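Local coordinates for protein monomethylamine methyltransferase MtmB1 (Methanosarcina barkeri, PDB 1NTH) that transfers the methyl group of monomethylamine to the corrinoid cofactor of its partner protein MtmC, a step of methanogenesis from methylamine, at residues A[49-54]-A[403-408]; A[138-143]-A[181-186]; A[175-180]-A[213-218]; A[306-311]-A[414-419]. One frame throughout, in Å; residues are numbered along the deposited sequence.

Contact 1: residues A[49-54]-A[403-408]; sequences GEFIPT and VILDKL
Phe51 reaches out of the loop between helices 24-42 and 56-73 and lays its ring against the buried Leu405 of helix 398-410. The apolar part of the contact is almost all theirs. Leu405 CB sits over one face of the ring, 3.8 Å from the centroid and 15° off the normal, a CH-pi contact displaced toward the CD1-CE1 rim. Leu405 CD1 carries the packing on to the root of the aromatic side chain, 3.5 Å from Phe51 CB. With Leu405 CG anti to its own carbonyl carbon (chi1 -76°), CD1 lies by the CB-CG end of the phenylalanine while CB keeps its place over the face. Farther out, Phe51 CE1 comes within 3.7 Å of Asp406 N, obliquely to the ring.

The polar interactions run around this core. Asp406 OD1 makes a salt bridge with Arg309, whose side chain also packs on Phe51. Asn402 of helix 398-410 holds the loop backbone, its OD1 accepting from the N-H groups of both Phe51 and Ile52. An alanine in place of Phe51 would probably open a gap over Leu405 and leave Leu312 and Val409 without the ring they pack on. The ring of a loop residue is thus packed between helices 398-410 and 309-325, a loop-on-helix packing in a protein of TIM-barrel fold.

Contact 2: residues A[138-143]-A[181-186]; sequences DVFMPV and KTETRL
Leu186 sits between Phe140 and Met141, joining the first turn of helix 140-148 to the middle of helix 174-193 in a helix-helix packing of this TIM-barrel protein, about 21 Å from the centre of the chain to the centre of the contact. Its CD1 lies 3.9 Å from Phe140 CD2, oblique to the ring, and its CB is 4.0 Å from Met141 CG; both side chains cross the leucine at about a right angle. The ring of Phe140 also turns an edge to the backbone one turn earlier: Glu183 O lies in the ring plane, 3.8 Å from CE2. Phe140 CG is anti to the backbone N (chi1 -155°), which swings the ring across to helix 174-193. A serine at Phe140 would probably leave a gap beside Leu186 and Met161 and take away the ring edge that meets Glu183 O.

In the next shell, Glu183 is fixed by Thr206, Asn158 and the backbone N of Glu205, so its carboxylate is turned to those partners while its CG stays by the ring. The contact also lies at a subunit interface, where Met141 and Leu186 pack on Leu186 and Met141 of the second subunit. Met141 bends at chi3 (64°), and its methyl CE ends 3.8 Å from Leu186 O.

Contact 3: residues A[175-180]-A[213-218]; sequences YEVLAA and NISADC
Helix 174-193 and the chain leaving helix 210-214 come close, with Ala180 CA only 4.9 Å from Ala216 CA and Val177 CA 6.0 Å from Ser215 CA. Small side chains make this possible. Ser215 points at the helix and places its hydroxyl in the groove between Val177 and Ala180, one turn apart: OG is 3.4 Å from Ala180 CB and 3.7 Å from Val177 CG1. Its OG stands between the backbone N and the carbonyl carbon (chi1 75°), and from there it bonds back to the carbonyl oxygen of Gly212. The buried hydroxyl thus has a polar partner just before its segment while touching the hydrocarbon of Val177 and Ala180. Val177 approaches with CG1, which is also 3.9 Å from Ser215 CB.

One residue on, Ala216 packs beside the same alanine. Its methyl CB lies 4.3 Å from Ala180 CB and 3.9 Å from Ala180 O, so the methyl group meets both the side chain and the carbonyl of the helix. The contact is plain van der Waals packing of small residues.

Around it, Glu176 ties helix 174-193 to the loop leading into helix 210-214 through Ser209 OG and Leu208 N. Ile214 and Asp217 rest on His248 of helix 240-251, and Ile214 and Ser215 pack on Ser215 and Ile214 of the third subunit. The segments join helices 174-193, 210-214 and 240-251 at a subunit interface.

Contact 4: residues A[306-311]-A[414-419]; sequences TNTRET and KNYASA
Tyr416 drives the end of its ring into the backbone at Thr308, the N-cap residue of helix 309-325, and that is the close part of the contact. Its OH stands 3.3 Å from Thr308 CA and 3.7 Å from Thr308 CB, while Thr308 CG2 lies 3.9 Å from Tyr416 CZ, oblique to the ring. Tyr416 CG is anti to its carbonyl carbon (chi1 -67°), which sends the ring from the 414-419 loop toward the helix start.

Thr308 is itself held from the helix side: its N-H donates to Thr311 OG1 at 2.9 Å, with a bent angle of 133°.

The looser side is bridged by water. One water, in the plane of the tyrosine ring at its edge, lies 2.7 Å from Tyr416 OH and accepts from Arg309 N at 2.9 Å, so the first N-H of the helix is satisfied by a bound water. Tyr416 to Ala419 form a type I beta turn, whose exposed Ala417 and Ser418 stand clear of the helix start.

Trp303 meets the Tyr416 ring and Met344 packs against it, while Thr308 rests on His300 of strand 293-300. The tyrosine ring thus sits between the start of helix 309-325 and helix 343-359.

The four contacts form two pairs. Contacts 1 and 4 have centres about 15 Å apart and share Arg309, whose NH1 lies 2.9 Å from Asp406 OD1 while its NH2 pairs with Glu413; one arginine thus links the start of helix 309-325 to helix 398-410. Contacts 2 and 3, about 13 Å apart between centres, both use helix 174-193 and are joined by Lys181 NZ, 2.8 Å from Ser215 O, a probable hydrogen bond; both touch the third subunit. Contacts 1 and 3 lie about 42 Å apart between centres, on opposite sides of the chain's centre. Contacts 1 and 4 touch no other subunit.

Contact 1: residues A[49-54]-A[403-408]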
loop_
_atom_site.group_PDB
_atom_site.type_symbol
_atom_site.label_atom_id
_atom_site.label_comp_id
_atom_site.label_asym_id
_atom_site.label_seq_id
_atom_site.Cartn_x
_atom_site.Cartn_y
_atom_site.Cartn_z
ATOM N N GLY A 49 -45.240 -26.070 16.077
ATOM C CA GLY A 49 -44.309 -27.097 15.645
ATOM C C GLY A 49 -43.510 -26.879 14.372
ATOM O O GLY A 49 -42.743 -27.757 13.976
ATOM N N GLU A 50 -43.678 -25.732 13.721
ATOM C CA GLU A 50 -42.936 -25.457 12.491
ATOM C C GLU A 50 -41.521 -24.977 12.777
ATOM O O GLU A 50 -41.296 -24.234 13.729
ATOM C CB GLU A 50 -43.636 -24.381 11.657
ATOM C CG GLU A 50 -44.924 -24.804 10.987
ATOM C CD GLU A 50 -45.338 -23.825 9.902
ATOM O OE1 GLU A 50 -45.484 -22.621 10.207
ATOM O OE2 GLU A 50 -45.511 -24.255 8.742
ATOM N N PHE A 51 -40.572 -25.404 11.949
ATOM C CA PHE A 51 -39.184 -24.973 12.098
ATOM C C PHE A 51 -39.018 -23.646 11.367
ATOM O O PHE A 51 -38.345 -22.734 11.849
ATOM C CB PHE A 51 -38.221 -25.997 11.497
ATOM C CG PHE A 51 -38.126 -27.271 12.277
ATOM C CD1 PHE A 51 -39.047 -28.294 12.080
ATOM C CD2 PHE A 51 -37.113 -27.447 13.214
ATOM C CE1 PHE A 51 -38.956 -29.478 12.805
ATOM C CE2 PHE A 51 -37.015 -28.625 13.944
ATOM C CZ PHE A 51 -37.937 -29.644 13.738
ATOM N N ILE A 52 -39.639 -23.554 10.195
ATOM C CA ILE A 52 -39.588 -22.347 9.377
ATOM C C ILE A 52 -41.034 -21.910 9.171
ATOM O O ILE A 52 -41.841 -22.662 8.630
ATOM C CB ILE A 52 -38.961 -22.626 7.994
ATOM C CG1 ILE A 52 -37.638 -23.377 8.152
ATOM C CG2 ILE A 52 -38.738 -21.316 7.255
ATOM C CD1 ILE A 52 -36.589 -22.624 8.931
ATOM N N PRO A 53 -41.376 -20.681 9.585
ATOM C CA PRO A 53 -42.745 -20.171 9.441
ATOM C C PRO A 53 -43.237 -19.978 8.014
ATOM O O PRO A 53 -42.468 -19.640 7.115
ATOM C CB PRO A 53 -42.703 -18.854 10.207
ATOM C CG PRO A 53 -41.299 -18.385 9.964
ATOM C CD PRO A 53 -40.496 -19.653 10.171
ATOM N N THR A 54 -44.537 -20.197 7.831
ATOM C CA THR A 54 -45.199 -20.033 6.543
ATOM C C THR A 54 -46.418 -19.136 6.760
ATOM O O THR A 54 -47.224 -18.932 5.854
ATOM C CB THR A 54 -45.667 -21.389 5.967
ATOM O OG1 THR A 54 -46.582 -22.011 6.878
ATOM C CG2 THR A 54 -44.479 -22.314 5.750
ATOM N N VAL A 403 -41.004 -30.838 6.731
ATOM C CA VAL A 403 -41.231 -32.275 6.842
ATOM C C VAL A 403 -39.901 -33.000 7.023
ATOM O O VAL A 403 -39.773 -33.878 7.876
ATOM C CB VAL A 403 -41.946 -32.826 5.590
ATOM C CG1 VAL A 403 -41.954 -34.351 5.616
ATOM C CG2 VAL A 403 -43.372 -32.295 5.537
ATOM N N ILE A 404 -38.908 -32.627 6.222
ATOM C CA ILE A 404 -37.591 -33.244 6.309
ATOM C C ILE A 404 -36.961 -33.019 7.684
ATOM O O ILE A 404 -36.388 -33.939 8.272
ATOM C CB ILE A 404 -36.643 -32.684 5.218
ATOM C CG1 ILE A 404 -37.120 -33.139 3.837
ATOM C CG2 ILE A 404 -35.215 -33.151 5.472
ATOM C CD1 ILE A 404 -36.300 -32.589 2.681
ATOM N N LEU A 405 -37.076 -31.798 8.200
ATOM C CA LEU A 405 -36.503 -31.475 9.504
ATOM C C LEU A 405 -37.128 -32.285 10.629
ATOM O O LEU A 405 -36.427 -32.752 11.529
ATOM C CB LEU A 405 -36.649 -29.978 9.795
ATOM C CG LEU A 405 -35.670 -29.086 9.027
ATOM C CD1 LEU A 405 -36.029 -27.624 9.239
ATOM C CD2 LEU A 405 -34.245 -29.375 9.493
ATOM N N ASP A 406 -38.443 -32.453 10.585
ATOM C CA ASP A 406 -39.117 -33.220 11.625
ATOM C C ASP A 406 -38.589 -34.652 11.649
ATOM O O ASP A 406 -38.348 -35.215 12.717
ATOM C CB ASP A 406 -40.629 -33.223 11.394
ATOM C CG ASP A 406 -41.376 -34.027 12.442
ATOM O OD1 ASP A 406 -41.186 -33.761 13.649
ATOM O OD2 ASP A 406 -42.152 -34.926 12.059
ATOM N N LYS A 407 -38.400 -35.235 10.470
ATOM C CA LYS A 407 -37.897 -36.602 10.373
ATOM C C LYS A 407 -36.432 -36.707 10.778
ATOM O O LYS A 407 -36.030 -37.658 11.451
ATOM C CB LYS A 407 -38.049 -37.129 8.945
ATOM C CG LYS A 407 -39.480 -37.251 8.457
ATOM C CD LYS A 407 -39.508 -37.777 7.031
ATOM C CE LYS A 407 -40.929 -37.888 6.504
ATOM N NZ LYS A 407 -40.950 -38.371 5.092
ATOM N N LEU A 408 -35.635 -35.729 10.360
ATOM C CA LEU A 408 -34.209 -35.728 10.663
ATOM C C LEU A 408 -33.919 -35.541 12.144
ATOM O O LEU A 408 -33.152 -36.302 12.734
ATOM C CB LEU A 408 -33.500 -34.636 9.853
ATOM C CG LEU A 408 -31.997 -34.463 10.094
ATOM C CD1 LEU A 408 -31.266 -35.789 9.903
ATOM C CD2 LEU A 408 -31.461 -33.411 9.133
#

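Contact 2: residues A[138-143]-A[181-186]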
loop_
_atom_site.group_PDB
_atom_site.type_symbol
_atom_site.label_atom_id
_atom_site.label_comp_id
_atom_site.label_asym_id
_atom_site.label_seq_id
_atom_site.Cartn_x
_atom_site.Cartn_y
_atom_site.Cartn_z
ATOM N N ASP A 138 0.600 -26.991 18.330
ATOM C CA ASP A 138 1.347 -27.710 17.300
ATOM C C ASP A 138 0.567 -28.140 16.060
ATOM O O ASP A 138 1.163 -28.592 15.085
ATOM C CB ASP A 138 2.085 -28.918 17.892
ATOM C CG ASP A 138 1.166 -29.890 18.603
ATOM O OD1 ASP A 138 -0.052 -29.897 18.327
ATOM O OD2 ASP A 138 1.678 -30.668 19.438
ATOM N N VAL A 139 -0.755 -28.014 16.088
ATOM C CA VAL A 139 -1.554 -28.371 14.918
ATOM C C VAL A 139 -2.500 -27.236 14.551
ATOM O O VAL A 139 -3.465 -27.436 13.811
ATOM C CB VAL A 139 -2.396 -29.651 15.149
ATOM C CG1 VAL A 139 -1.477 -30.859 15.288
ATOM C CG2 VAL A 139 -3.272 -29.491 16.380
ATOM N N PHE A 140 -2.216 -26.037 15.050
ATOM C CA PHE A 140 -3.086 -24.903 14.765
ATOM C C PHE A 140 -3.231 -24.655 13.265
ATOM O O PHE A 140 -4.344 -24.494 12.766
ATOM C CB PHE A 140 -2.579 -23.637 15.462
ATOM C CG PHE A 140 -3.659 -22.632 15.732
ATOM C CD1 PHE A 140 -4.659 -22.905 16.663
ATOM C CD2 PHE A 140 -3.700 -21.427 15.038
ATOM C CE1 PHE A 140 -5.686 -21.993 16.896
ATOM C CE2 PHE A 140 -4.722 -20.508 15.263
ATOM C CZ PHE A 140 -5.717 -20.790 16.193
ATOM N N MET A 141 -2.121 -24.631 12.537
ATOM C CA MET A 141 -2.214 -24.402 11.100
ATOM C C MET A 141 -2.859 -25.572 10.355
ATOM O O MET A 141 -3.772 -25.369 9.559
ATOM C CB MET A 141 -0.837 -24.061 10.518
ATOM C CG MET A 141 -0.409 -22.632 10.840
ATOM S SD MET A 141 1.064 -22.083 9.954
ATOM C CE MET A 141 0.475 -22.133 8.285
ATOM N N PRO A 142 -2.409 -26.814 10.613
ATOM C CA PRO A 142 -3.006 -27.963 9.922
ATOM C C PRO A 142 -4.523 -28.037 10.102
ATOM O O PRO A 142 -5.258 -28.277 9.148
ATOM C CB PRO A 142 -2.298 -29.154 10.563
ATOM C CG PRO A 142 -0.945 -28.606 10.854
ATOM C CD PRO A 142 -1.244 -27.233 11.411
ATOM N N VAL A 143 -4.994 -27.842 11.330
ATOM C CA VAL A 143 -6.426 -27.895 11.587
ATOM C C VAL A 143 -7.182 -26.874 10.743
ATOM O O VAL A 143 -8.200 -27.195 10.133
ATOM C CB VAL A 143 -6.741 -27.650 13.078
ATOM C CG1 VAL A 143 -8.231 -27.420 13.269
ATOM C CG2 VAL A 143 -6.293 -28.857 13.901
ATOM N N LYS A 181 -2.915 -11.474 17.916
ATOM C CA LYS A 181 -2.302 -11.152 16.631
ATOM C C LYS A 181 -1.903 -12.425 15.893
ATOM O O LYS A 181 -2.174 -12.577 14.700
ATOM C CB LYS A 181 -1.055 -10.282 16.823
ATOM C CG LYS A 181 -1.309 -8.919 17.450
ATOM C CD LYS A 181 -0.023 -8.105 17.480
ATOM C CE LYS A 181 -0.162 -6.824 18.299
ATOM N NZ LYS A 181 -1.114 -5.839 17.705
ATOM N N THR A 182 -1.277 -13.347 16.622
ATOM C CA THR A 182 -0.791 -14.603 16.050
ATOM C C THR A 182 -1.870 -15.509 15.462
ATOM O O THR A 182 -1.680 -16.113 14.401
ATOM C CB THR A 182 0.001 -15.392 17.113
ATOM O OG1 THR A 182 1.092 -14.588 17.578
ATOM C CG2 THR A 182 0.544 -16.692 16.536
ATOM N N GLU A 183 -2.995 -15.605 16.159
ATOM C CA GLU A 183 -4.115 -16.434 15.734
ATOM C C GLU A 183 -4.435 -16.267 14.247
ATOM O O GLU A 183 -4.371 -17.226 13.477
ATOM C CB GLU A 183 -5.334 -16.072 16.586
ATOM C CG GLU A 183 -6.639 -16.742 16.216
ATOM C CD GLU A 183 -7.791 -16.181 17.033
ATOM O OE1 GLU A 183 -8.669 -15.501 16.461
ATOM O OE2 GLU A 183 -7.803 -16.410 18.260
ATOM N N THR A 184 -4.768 -15.050 13.834
ATOM C CA THR A 184 -5.110 -14.834 12.434
ATOM C C THR A 184 -3.901 -14.887 11.509
ATOM O O THR A 184 -4.026 -15.305 10.358
ATOM C CB THR A 184 -5.872 -13.506 12.249
ATOM O OG1 THR A 184 -7.119 -13.585 12.955
ATOM C CG2 THR A 184 -6.171 -13.250 10.773
ATOM N N ARG A 185 -2.734 -14.473 11.994
ATOM C CA ARG A 185 -1.537 -14.535 11.157
ATOM C C ARG A 185 -1.292 -15.988 10.753
ATOM O O ARG A 185 -1.024 -16.280 9.587
ATOM C CB ARG A 185 -0.323 -13.968 11.902
ATOM C CG ARG A 185 -0.277 -12.446 11.896
ATOM C CD ARG A 185 0.813 -11.881 12.804
ATOM N NE ARG A 185 0.995 -10.449 12.568
ATOM C CZ ARG A 185 1.602 -9.611 13.404
ATOM N NH1 ARG A 185 2.094 -10.047 14.555
ATOM N NH2 ARG A 185 1.715 -8.328 13.082
ATOM N N LEU A 186 -1.404 -16.905 11.710
ATOM C CA LEU A 186 -1.207 -18.322 11.414
ATOM C C LEU A 186 -2.309 -18.872 10.511
ATOM O O LEU A 186 -2.042 -19.650 9.593
ATOM C CB LEU A 186 -1.172 -19.143 12.708
ATOM C CG LEU A 186 0.014 -18.922 13.644
ATOM C CD1 LEU A 186 -0.167 -19.761 14.903
ATOM C CD2 LEU A 186 1.308 -19.295 12.929
#

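Contact 3: residues A[175-180]-A[213-218]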
loop_
_atom_site.group_PDB
_atom_site.type_symbol
_atom_site.label_atom_id
_atom_site.label_comp_id
_atom_site.label_asym_id
_atom_site.label_seq_id
_atom_site.Cartn_x
_atom_site.Cartn_y
_atom_site.Cartn_z
ATOM N N TYR A 175 0.633 -12.476 26.780
ATOM C CA TYR A 175 0.383 -13.654 25.958
ATOM C C TYR A 175 -0.963 -13.564 25.248
ATOM O O TYR A 175 -1.138 -14.127 24.167
ATOM C CB TYR A 175 0.431 -14.930 26.801
ATOM C CG TYR A 175 1.814 -15.274 27.294
ATOM C CD1 TYR A 175 2.163 -15.096 28.634
ATOM C CD2 TYR A 175 2.779 -15.779 26.421
ATOM C CE1 TYR A 175 3.434 -15.421 29.091
ATOM C CE2 TYR A 175 4.057 -16.107 26.873
ATOM C CZ TYR A 175 4.374 -15.925 28.208
ATOM O OH TYR A 175 5.627 -16.260 28.664
ATOM N N GLU A 176 -1.921 -12.867 25.857
ATOM C CA GLU A 176 -3.234 -12.712 25.237
ATOM C C GLU A 176 -3.089 -11.837 23.995
ATOM O O GLU A 176 -3.697 -12.110 22.958
ATOM C CB GLU A 176 -4.235 -12.067 26.201
ATOM C CG GLU A 176 -5.593 -11.844 25.550
ATOM C CD GLU A 176 -6.576 -11.096 26.427
ATOM O OE1 GLU A 176 -6.160 -10.144 27.120
ATOM O OE2 GLU A 176 -7.773 -11.452 26.405
ATOM N N VAL A 177 -2.283 -10.785 24.107
ATOM C CA VAL A 177 -2.044 -9.884 22.979
ATOM C C VAL A 177 -1.330 -10.661 21.875
ATOM O O VAL A 177 -1.712 -10.590 20.702
ATOM C CB VAL A 177 -1.176 -8.670 23.398
ATOM C CG1 VAL A 177 -0.657 -7.929 22.164
ATOM C CG2 VAL A 177 -2.006 -7.717 24.252
ATOM N N LEU A 178 -0.295 -11.408 22.252
ATOM C CA LEU A 178 0.457 -12.202 21.283
ATOM C C LEU A 178 -0.472 -13.174 20.556
ATOM O O LEU A 178 -0.410 -13.306 19.329
ATOM C CB LEU A 178 1.583 -12.977 21.985
ATOM C CG LEU A 178 2.433 -13.894 21.096
ATOM C CD1 LEU A 178 3.110 -13.072 20.006
ATOM C CD2 LEU A 178 3.475 -14.614 21.946
ATOM N N ALA A 179 -1.338 -13.851 21.307
ATOM C CA ALA A 179 -2.265 -14.807 20.707
ATOM C C ALA A 179 -3.270 -14.127 19.782
ATOM O O ALA A 179 -3.603 -14.662 18.724
ATOM C CB ALA A 179 -3.004 -15.591 21.801
ATOM N N ALA A 180 -3.749 -12.949 20.175
ATOM C CA ALA A 180 -4.722 -12.222 19.368
ATOM C C ALA A 180 -4.170 -11.903 17.977
ATOM O O ALA A 180 -4.877 -12.039 16.977
ATOM C CB ALA A 180 -5.133 -10.929 20.078
ATOM N N ASN A 213 -8.734 -8.147 22.405
ATOM C CA ASN A 213 -9.464 -8.075 21.145
ATOM C C ASN A 213 -9.016 -6.894 20.292
ATOM O O ASN A 213 -8.899 -7.009 19.071
ATOM C CB ASN A 213 -10.974 -7.979 21.396
ATOM C CG ASN A 213 -11.536 -9.235 22.034
ATOM O OD1 ASN A 213 -11.208 -10.346 21.626
ATOM N ND2 ASN A 213 -12.400 -9.064 23.033
ATOM N N ILE A 214 -8.755 -5.767 20.940
ATOM C CA ILE A 214 -8.337 -4.560 20.235
ATOM C C ILE A 214 -6.955 -4.690 19.582
ATOM O O ILE A 214 -6.666 -4.009 18.597
ATOM C CB ILE A 214 -8.397 -3.345 21.202
ATOM C CG1 ILE A 214 -9.867 -3.043 21.517
ATOM C CG2 ILE A 214 -7.719 -2.117 20.588
ATOM C CD1 ILE A 214 -10.081 -2.009 22.616
ATOM N N SER A 215 -6.115 -5.583 20.101
ATOM C CA SER A 215 -4.776 -5.768 19.543
ATOM C C SER A 215 -4.760 -6.658 18.300
ATOM O O SER A 215 -3.746 -6.732 17.609
ATOM C CB SER A 215 -3.841 -6.386 20.588
ATOM O OG SER A 215 -4.123 -7.765 20.770
ATOM N N ALA A 216 -5.881 -7.314 18.011
ATOM C CA ALA A 216 -5.967 -8.238 16.878
ATOM C C ALA A 216 -5.762 -7.660 15.478
ATOM O O ALA A 216 -5.274 -8.368 14.594
ATOM C CB ALA A 216 -7.287 -9.001 16.933
ATOM N N ASP A 217 -6.151 -6.409 15.249
ATOM C CA ASP A 217 -5.943 -5.814 13.925
ATOM C C ASP A 217 -4.449 -5.547 13.771
ATOM O O ASP A 217 -3.875 -4.767 14.525
ATOM C CB ASP A 217 -6.708 -4.491 13.775
ATOM C CG ASP A 217 -8.163 -4.688 13.377
ATOM O OD1 ASP A 217 -8.533 -5.813 12.984
ATOM O OD2 ASP A 217 -8.938 -3.708 13.442
ATOM N N CYS A 218 -3.816 -6.195 12.800
ATOM C CA CYS A 218 -2.386 -6.008 12.588
ATOM C C CYS A 218 -1.962 -6.488 11.209
ATOM O O CYS A 218 -2.699 -7.215 10.540
ATOM C CB CYS A 218 -1.585 -6.765 13.653
ATOM S SG CYS A 218 -1.826 -8.556 13.641
#

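Contact 4: residues A[306-311]-A[414-419]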
loop_
_atom_site.group_PDB
_atom_site.type_symbol
_atom_site.label_atom_id
_atom_site.label_comp_id
_atom_site.label_asym_id
_atom_site.label_seq_id
_atom_site.Cartn_x
_atom_site.Cartn_y
_atom_site.Cartn_z
ATOM N N THR A 306 -26.983 -26.257 19.555
ATOM C CA THR A 306 -27.766 -25.327 18.755
ATOM C C THR A 306 -28.690 -26.054 17.775
ATOM O O THR A 306 -29.451 -25.416 17.050
ATOM C CB THR A 306 -26.848 -24.411 17.926
ATOM O OG1 THR A 306 -25.944 -25.225 17.170
ATOM C CG2 THR A 306 -26.059 -23.473 18.829
ATOM N N ASN A 307 -28.631 -27.381 17.750
ATOM C CA ASN A 307 -29.467 -28.127 16.819
ATOM C C ASN A 307 -30.550 -29.010 17.436
ATOM O O ASN A 307 -30.897 -30.053 16.880
ATOM C CB ASN A 307 -28.596 -28.962 15.876
ATOM C CG ASN A 307 -27.569 -29.791 16.610
ATOM O OD1 ASN A 307 -26.381 -29.462 16.623
ATOM N ND2 ASN A 307 -28.020 -30.875 17.235
ATOM N N THR A 308 -31.080 -28.603 18.583
ATOM C CA THR A 308 -32.161 -29.371 19.188
ATOM C C THR A 308 -33.416 -28.864 18.489
ATOM O O THR A 308 -33.391 -27.816 17.836
ATOM C CB THR A 308 -32.288 -29.117 20.709
ATOM O OG1 THR A 308 -32.699 -27.766 20.941
ATOM C CG2 THR A 308 -30.962 -29.381 21.409
ATOM N N ARG A 309 -34.511 -29.603 18.609
ATOM C CA ARG A 309 -35.754 -29.198 17.970
ATOM C C ARG A 309 -36.137 -27.768 18.347
ATOM O O ARG A 309 -36.513 -26.973 17.485
ATOM C CB ARG A 309 -36.877 -30.166 18.359
ATOM C CG ARG A 309 -38.226 -29.873 17.715
ATOM C CD ARG A 309 -39.224 -30.979 18.059
ATOM N NE ARG A 309 -38.833 -32.263 17.481
ATOM C CZ ARG A 309 -39.172 -32.675 16.262
ATOM N NH1 ARG A 309 -39.919 -31.904 15.480
ATOM N NH2 ARG A 309 -38.753 -33.853 15.817
ATOM N N GLU A 310 -36.024 -27.436 19.629
ATOM C CA GLU A 310 -36.384 -26.105 20.096
ATOM C C GLU A 310 -35.494 -24.986 19.562
ATOM O O GLU A 310 -35.999 -23.960 19.109
ATOM C CB GLU A 310 -36.390 -26.060 21.627
ATOM C CG GLU A 310 -37.397 -27.013 22.259
ATOM C CD GLU A 310 -36.802 -28.363 22.620
ATOM O OE1 GLU A 310 -35.728 -28.724 22.089
ATOM O OE2 GLU A 310 -37.424 -29.077 23.437
ATOM N N THR A 311 -34.181 -25.183 19.613
ATOM C CA THR A 311 -33.250 -24.160 19.144
ATOM C C THR A 311 -33.317 -23.962 17.628
ATOM O O THR A 311 -33.104 -22.853 17.133
ATOM C CB THR A 311 -31.796 -24.479 19.575
ATOM O OG1 THR A 311 -31.426 -25.782 19.119
ATOM C CG2 THR A 311 -31.675 -24.427 21.096
ATOM N N LYS A 414 -33.238 -38.236 20.665
ATOM C CA LYS A 414 -33.432 -39.103 21.821
ATOM C C LYS A 414 -32.091 -39.630 22.320
ATOM O O LYS A 414 -32.036 -40.436 23.250
ATOM C CB LYS A 414 -34.357 -40.265 21.446
ATOM C CG LYS A 414 -35.760 -39.850 21.043
ATOM C CD LYS A 414 -36.517 -39.241 22.210
ATOM C CE LYS A 414 -37.934 -38.870 21.809
ATOM N NZ LYS A 414 -38.687 -38.269 22.943
ATOM N N ASN A 415 -31.009 -39.144 21.716
ATOM C CA ASN A 415 -29.668 -39.595 22.074
ATOM C C ASN A 415 -28.726 -38.493 22.561
ATOM O O ASN A 415 -27.510 -38.678 22.555
ATOM C CB ASN A 415 -29.037 -40.290 20.868
ATOM C CG ASN A 415 -29.910 -41.398 20.314
ATOM O OD1 ASN A 415 -29.799 -41.763 19.143
ATOM N ND2 ASN A 415 -30.777 -41.948 21.156
ATOM N N TYR A 416 -29.274 -37.360 22.987
ATOM C CA TYR A 416 -28.437 -36.258 23.458
ATOM C C TYR A 416 -27.531 -36.670 24.615
ATOM O O TYR A 416 -26.339 -36.360 24.619
ATOM C CB TYR A 416 -29.310 -35.074 23.883
ATOM C CG TYR A 416 -30.041 -34.409 22.735
ATOM C CD1 TYR A 416 -31.357 -33.975 22.885
ATOM C CD2 TYR A 416 -29.420 -34.216 21.499
ATOM C CE1 TYR A 416 -32.043 -33.369 21.833
ATOM C CE2 TYR A 416 -30.097 -33.610 20.439
ATOM C CZ TYR A 416 -31.407 -33.192 20.614
ATOM O OH TYR A 416 -32.092 -32.609 19.573
ATOM N N ALA A 417 -28.095 -37.374 25.590
ATOM C CA ALA A 417 -27.332 -37.814 26.752
ATOM C C ALA A 417 -26.248 -38.827 26.399
ATOM O O ALA A 417 -25.251 -38.945 27.112
ATOM C CB ALA A 417 -28.275 -38.404 27.798
ATOM N N SER A 418 -26.436 -39.553 25.304
ATOM C CA SER A 418 -25.465 -40.558 24.892
ATOM C C SER A 418 -24.750 -40.211 23.588
ATOM O O SER A 418 -24.252 -41.094 22.893
ATOM C CB SER A 418 -26.149 -41.921 24.755
ATOM O OG SER A 418 -27.171 -41.889 23.772
ATOM N N ALA A 419 -24.696 -38.924 23.260
ATOM C CA ALA A 419 -24.032 -38.490 22.037
ATOM C C ALA A 419 -22.587 -38.982 22.036
ATOM O O ALA A 419 -21.864 -38.803 23.014
ATOM C CB ALA A 419 -24.066 -36.969 21.936
HETATM O O HOH W 1 -34.705 -32.096 20.047
#